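Local structure of leucine aminopeptidase 2, chloroplastic (Streptomyces sp. BC16019, 5LHK) at residues A95-S100 with L110-A115; G257-G262 with V348-V353. The protein probably acts as a manganese-dependent aminopeptidase of the M17 family, removing unsubstituted N-terminal amino acids from peptides. All coordinates share one frame; numbering follows the deposited sequence.

Interaction 1 of 2, residues A95-S100 with L110-A115; sequences AAAAAS and LRLDLA
The methyl CD1 of Leu114 lies over one face of the flat peptide group joining Ala96 to Ala97. It is 3.4 Å from Ala97 N and 3.6 Å from Ala96 C. A second flat group, the Arg111 guanidinium, meets the Asp113 carboxylate at its edge, in plane. NE and NH2 each take one carboxylate oxygen, and this side-on salt bridge spans the end of the strand. Both side chains lie well clear of segment 95-100. The CB atoms of Ala96 and Ala97 also reach Leu114 CD1, each at 4.0 Å. At the next turn of the helix, Ser100 CB packs 3.5 Å from Leu112 CD2, and Ser100 OG is 3.6 Å from Leu114 CD1. With OG anti to the carbonyl carbon (chi1 -55°), the Ser100 hydroxyl folds back along the helix and bonds to Ala96 O, 2.8 Å away. Ser100 N also bonds to that oxygen, from the opposite face of the carbonyl plane. With alanine in place of the serine, Ala96 O would probably lose its second donor, and a small gap would be likely to open beside Leu114 CD1 and Leu112 CD2. Helix 90-102 belongs to a beta-alpha-beta crossover from strand 76-81 to strand 109-112 in the N-terminal domain. Val131 of helix 124-139 touches Ala97, Leu112 and Leu114. No hydrogen bond crosses between the segments. The contact holds by apolar packing, and the serine hydroxyl is satisfied within its own helix.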
loop_
_atom_site.group_PDB
_atom_site.type_symbol
_atom_site.label_atom_id
_atom_site.label_comp_id
_atom_site.label_asym_id
_atom_site.label_seq_id
_atom_site.Cartn_x
_atom_site.Cartn_y
_atom_site.Cartn_z
ATOM N N ALA A 95 -6.632 -10.331 40.118
ATOM C CA ALA A 95 -7.301 -11.007 38.997
ATOM C C ALA A 95 -8.412 -11.935 39.454
ATOM O O ALA A 95 -9.442 -12.032 38.798
ATOM C CB ALA A 95 -6.286 -11.769 38.154
ATOM N N ALA A 96 -8.205 -12.617 40.573
ATOM C CA ALA A 96 -9.228 -13.506 41.119
ATOM C C ALA A 96 -10.468 -12.732 41.574
ATOM O O ALA A 96 -11.600 -13.207 41.408
ATOM C CB ALA A 96 -8.663 -14.338 42.261
ATOM N N ALA A 97 -10.253 -11.536 42.130
ATOM C CA ALA A 97 -11.352 -10.663 42.536
ATOM C C ALA A 97 -12.152 -10.196 41.333
ATOM O O ALA A 97 -13.383 -10.164 41.389
ATOM C CB ALA A 97 -10.823 -9.466 43.318
ATOM N N ALA A 98 -11.454 -9.837 40.251
ATOM C CA ALA A 98 -12.120 -9.438 39.000
ATOM C C ALA A 98 -12.953 -10.583 38.421
ATOM O O ALA A 98 -14.092 -10.379 37.993
ATOM C CB ALA A 98 -11.100 -8.963 37.968
ATOM N N ALA A 99 -12.388 -11.784 38.413
ATOM C CA ALA A 99 -13.126 -12.963 37.964
ATOM C C ALA A 99 -14.361 -13.233 38.842
ATOM O O ALA A 99 -15.414 -13.610 38.333
ATOM C CB ALA A 99 -12.216 -14.183 37.921
ATOM N N SER A 100 -14.241 -13.008 40.148
ATOM C CA SER A 100 -15.383 -13.179 41.064
ATOM C C SER A 100 -16.553 -12.265 40.723
ATOM O O SER A 100 -17.681 -12.738 40.593
ATOM C CB SER A 100 -14.967 -12.956 42.524
ATOM O OG SER A 100 -13.878 -13.801 42.862
ATOM N N LEU A 110 -22.557 -9.145 47.022
ATOM C CA LEU A 110 -21.434 -10.053 46.857
ATOM C C LEU A 110 -20.443 -9.829 47.986
ATOM O O LEU A 110 -19.980 -8.707 48.177
ATOM C CB LEU A 110 -20.754 -9.822 45.509
ATOM C CG LEU A 110 -19.382 -10.483 45.287
ATOM C CD1 LEU A 110 -19.437 -12.007 45.368
ATOM C CD2 LEU A 110 -18.827 -10.039 43.944
ATOM N N ARG A 111 -20.118 -10.897 48.713
ATOM C CA ARG A 111 -19.046 -10.866 49.702
ATOM C C ARG A 111 -17.828 -11.663 49.205
ATOM O O ARG A 111 -17.918 -12.870 48.953
ATOM C CB ARG A 111 -19.516 -11.419 51.042
ATOM C CG ARG A 111 -18.540 -11.102 52.164
ATOM C CD ARG A 111 -18.958 -11.726 53.476
ATOM N NE ARG A 111 -18.548 -13.126 53.546
ATOM C CZ ARG A 111 -19.305 -14.149 53.948
ATOM N NH1 ARG A 111 -20.559 -13.975 54.354
ATOM N NH2 ARG A 111 -18.786 -15.376 53.959
ATOM N N LEU A 112 -16.691 -10.986 49.083
ATOM C CA LEU A 112 -15.452 -11.628 48.682
ATOM C C LEU A 112 -14.682 -11.990 49.926
ATOM O O LEU A 112 -14.366 -11.106 50.733
ATOM C CB LEU A 112 -14.628 -10.677 47.820
ATOM C CG LEU A 112 -15.313 -10.298 46.501
ATOM C CD1 LEU A 112 -15.447 -8.805 46.386
ATOM C CD2 LEU A 112 -14.556 -10.832 45.311
ATOM N N ASP A 113 -14.419 -13.283 50.097
ATOM C CA ASP A 113 -13.564 -13.780 51.180
ATOM C C ASP A 113 -12.144 -14.071 50.696
ATOM O O ASP A 113 -11.338 -14.628 51.456
ATOM C CB ASP A 113 -14.172 -15.044 51.807
ATOM C CG ASP A 113 -15.444 -14.765 52.579
ATOM O OD1 ASP A 113 -15.920 -13.618 52.610
ATOM O OD2 ASP A 113 -15.982 -15.704 53.178
ATOM N N LEU A 114 -11.820 -13.658 49.466
ATOM C CA LEU A 114 -10.556 -14.031 48.835
ATOM C C LEU A 114 -9.329 -13.661 49.669
ATOM O O LEU A 114 -8.354 -14.416 49.690
ATOM C CB LEU A 114 -10.420 -13.398 47.434
ATOM C CG LEU A 114 -11.510 -13.649 46.385
ATOM C CD1 LEU A 114 -11.106 -13.012 45.071
ATOM C CD2 LEU A 114 -11.776 -15.122 46.182
ATOM N N ALA A 115 -9.383 -12.519 50.360
ATOM C CA ALA A 115 -8.224 -12.023 51.131
ATOM C C ALA A 115 -7.962 -12.794 52.416
ATOM O O ALA A 115 -6.924 -12.583 53.034
ATOM C CB ALA A 115 -8.376 -10.537 51.442
#

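Interaction 2 of 2, residues G257-G262 with V348-V353; sequences GLVGKG and VVLADV. With MN (manganese (II) ion), chain B.
Leu350, Val259 and Lys261 carry this contact. The methyl CD2 of Leu350 reaches across from helix 345-358 to the strand. It lies 3.7 Å from Val259 CG1 and 4.0 Å from both CA and CB of Lys261. One leucine branch therefore bears on two residues that flank Gly260. Val259 points toward the helix with CG1 anti to its backbone N (chi1 179°). That places CG1 against two residues one helical turn apart. Its second partner is Val353 CG1, also at 3.7 Å. In each pair the two side chains run alongside each other in opposite senses. Val259 also touches Val368 and Asp370 of the neighbouring strand 367-372, and it is buried between sheet and helix. Lys261 behaves differently. Its CB rests against the leucine, but the extended chain beyond CG leads away from the helix. The tip then binds a manganese ion, with NZ 2.4 Å from the metal. Water 1 is a further ligand of this manganese at 2.2 Å. Asp266, Asp284 and Glu345 complete the site, and Glu345 begins the same helix that supplies Leu350. A second manganese lies about 5 Å from the lysine side chain. A bicarbonate ion, probably taken up from the crystallisation solution, lies about 3 Å from it. The pair of metals is the dinuclear centre of an M17 aminopeptidase. The chemistry thus divides along the lysine. Its base shares an apolar patch with Leu350, whereas its nitrogen binds one manganese of the dinuclear centre. The strand gives Lys261 and the helix gives Glu345 to the same manganese, and the packing of Val259, Leu350 and Val353 joins these two elements.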
loop_
_atom_site.group_PDB
_atom_site.type_symbol
_atom_site.label_atom_id
_atom_site.label_comp_id
_atom_site.label_asym_id
_atom_site.label_seq_id
_atom_site.Cartn_x
_atom_site.Cartn_y
_atom_site.Cartn_z
ATOM N N GLY A 257 6.382 17.370 40.198
ATOM C CA GLY A 257 5.599 17.848 39.045
ATOM C C GLY A 257 5.174 16.679 38.174
ATOM O O GLY A 257 6.006 15.866 37.829
ATOM N N LEU A 258 3.883 16.582 37.849
ATOM C CA LEU A 258 3.352 15.583 36.910
ATOM C C LEU A 258 2.841 16.299 35.652
ATOM O O LEU A 258 2.041 17.240 35.741
ATOM C CB LEU A 258 2.231 14.759 37.539
ATOM C CG LEU A 258 2.582 14.029 38.852
ATOM C CD1 LEU A 258 1.361 13.316 39.413
ATOM C CD2 LEU A 258 3.739 13.049 38.691
ATOM N N VAL A 259 3.333 15.858 34.495
ATOM C CA VAL A 259 2.994 16.441 33.208
ATOM C C VAL A 259 2.264 15.382 32.403
ATOM O O VAL A 259 2.809 14.301 32.163
ATOM C CB VAL A 259 4.250 16.920 32.452
ATOM C CG1 VAL A 259 3.878 17.518 31.098
ATOM C CG2 VAL A 259 5.006 17.954 33.284
ATOM N N GLY A 260 1.037 15.689 31.983
ATOM C CA GLY A 260 0.175 14.716 31.300
ATOM C C GLY A 260 -0.269 15.190 29.927
ATOM O O GLY A 260 -0.895 16.240 29.807
ATOM N N LYS A 261 0.038 14.414 28.895
ATOM C CA LYS A 261 -0.367 14.744 27.538
ATOM C C LYS A 261 -1.882 14.574 27.374
ATOM O O LYS A 261 -2.400 13.468 27.508
ATOM C CB LYS A 261 0.358 13.848 26.535
ATOM C CG LYS A 261 -0.058 14.078 25.082
ATOM C CD LYS A 261 0.456 12.982 24.189
ATOM C CE LYS A 261 -0.128 13.096 22.793
ATOM N NZ LYS A 261 0.453 12.051 21.905
ATOM N N GLY A 262 -2.568 15.673 27.066
ATOM C CA GLY A 262 -4.017 15.694 26.935
ATOM C C GLY A 262 -4.524 16.028 25.538
ATOM O O GLY A 262 -5.344 16.917 25.359
ATOM N N VAL A 348 5.762 18.003 20.906
ATOM C CA VAL A 348 5.787 19.432 20.649
ATOM C C VAL A 348 4.927 20.168 21.688
ATOM O O VAL A 348 5.311 21.221 22.202
ATOM C CB VAL A 348 5.318 19.724 19.194
ATOM C CG1 VAL A 348 5.151 21.224 18.931
ATOM C CG2 VAL A 348 6.295 19.101 18.202
ATOM N N VAL A 349 3.769 19.599 21.995
ATOM C CA VAL A 349 2.867 20.128 23.030
ATOM C C VAL A 349 3.505 20.038 24.427
ATOM O O VAL A 349 3.423 20.985 25.215
ATOM C CB VAL A 349 1.521 19.363 23.011
ATOM C CG1 VAL A 349 0.678 19.672 24.229
ATOM C CG2 VAL A 349 0.750 19.680 21.731
ATOM N N LEU A 350 4.115 18.897 24.733
ATOM C CA LEU A 350 4.751 18.714 26.035
ATOM C C LEU A 350 5.982 19.588 26.270
ATOM O O LEU A 350 6.253 19.953 27.412
ATOM C CB LEU A 350 5.136 17.255 26.255
ATOM C CG LEU A 350 3.971 16.280 26.336
ATOM C CD1 LEU A 350 4.492 14.867 26.220
ATOM C CD2 LEU A 350 3.199 16.462 27.618
ATOM N N ALA A 351 6.703 19.934 25.205
ATOM C CA ALA A 351 8.002 20.637 25.321
ATOM C C ALA A 351 7.926 21.865 26.234
ATOM O O ALA A 351 8.640 21.958 27.220
ATOM C CB ALA A 351 8.516 21.040 23.943
ATOM N N ASP A 352 7.014 22.774 25.927
ATOM C CA ASP A 352 6.930 24.051 26.660
ATOM C C ASP A 352 6.439 23.858 28.087
ATOM O O ASP A 352 6.859 24.576 28.999
ATOM C CB ASP A 352 6.015 25.033 25.935
ATOM C CG ASP A 352 6.400 25.213 24.491
ATOM O OD1 ASP A 352 7.357 25.957 24.227
ATOM O OD2 ASP A 352 5.763 24.596 23.616
ATOM N N VAL A 353 5.565 22.874 28.282
ATOM C CA VAL A 353 5.078 22.542 29.615
ATOM C C VAL A 353 6.217 22.020 30.490
ATOM O O VAL A 353 6.303 22.385 31.667
ATOM C CB VAL A 353 3.923 21.520 29.565
ATOM C CG1 VAL A 353 3.425 21.192 30.973
ATOM C CG2 VAL A 353 2.783 22.076 28.710
HETATM MN MN MN B . -0.734 11.991 19.818
HETATM O O HOH W 1 0.935 11.066 18.703
#

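The two contacts lie in different domains and on opposite sides of the centre of the chain. Their centres are about 38 Å apart, and their nearest atoms about 25 Å, so they do not touch. Interaction 1 comes first along the chain and closes before interaction 2 opens. Each sets a helix against a strand running nearly antiparallel to it, but they share no helix, strand or sheet. Interaction 1 packs a helix on the five-stranded sheet of the N-terminal domain, away from the annotated sites. Interaction 2 belongs to the large mixed sheet of the catalytic domain, beside the metals. Of the two, only interaction 2 contributes a metal ligand, so the metal site belongs to the catalytic domain.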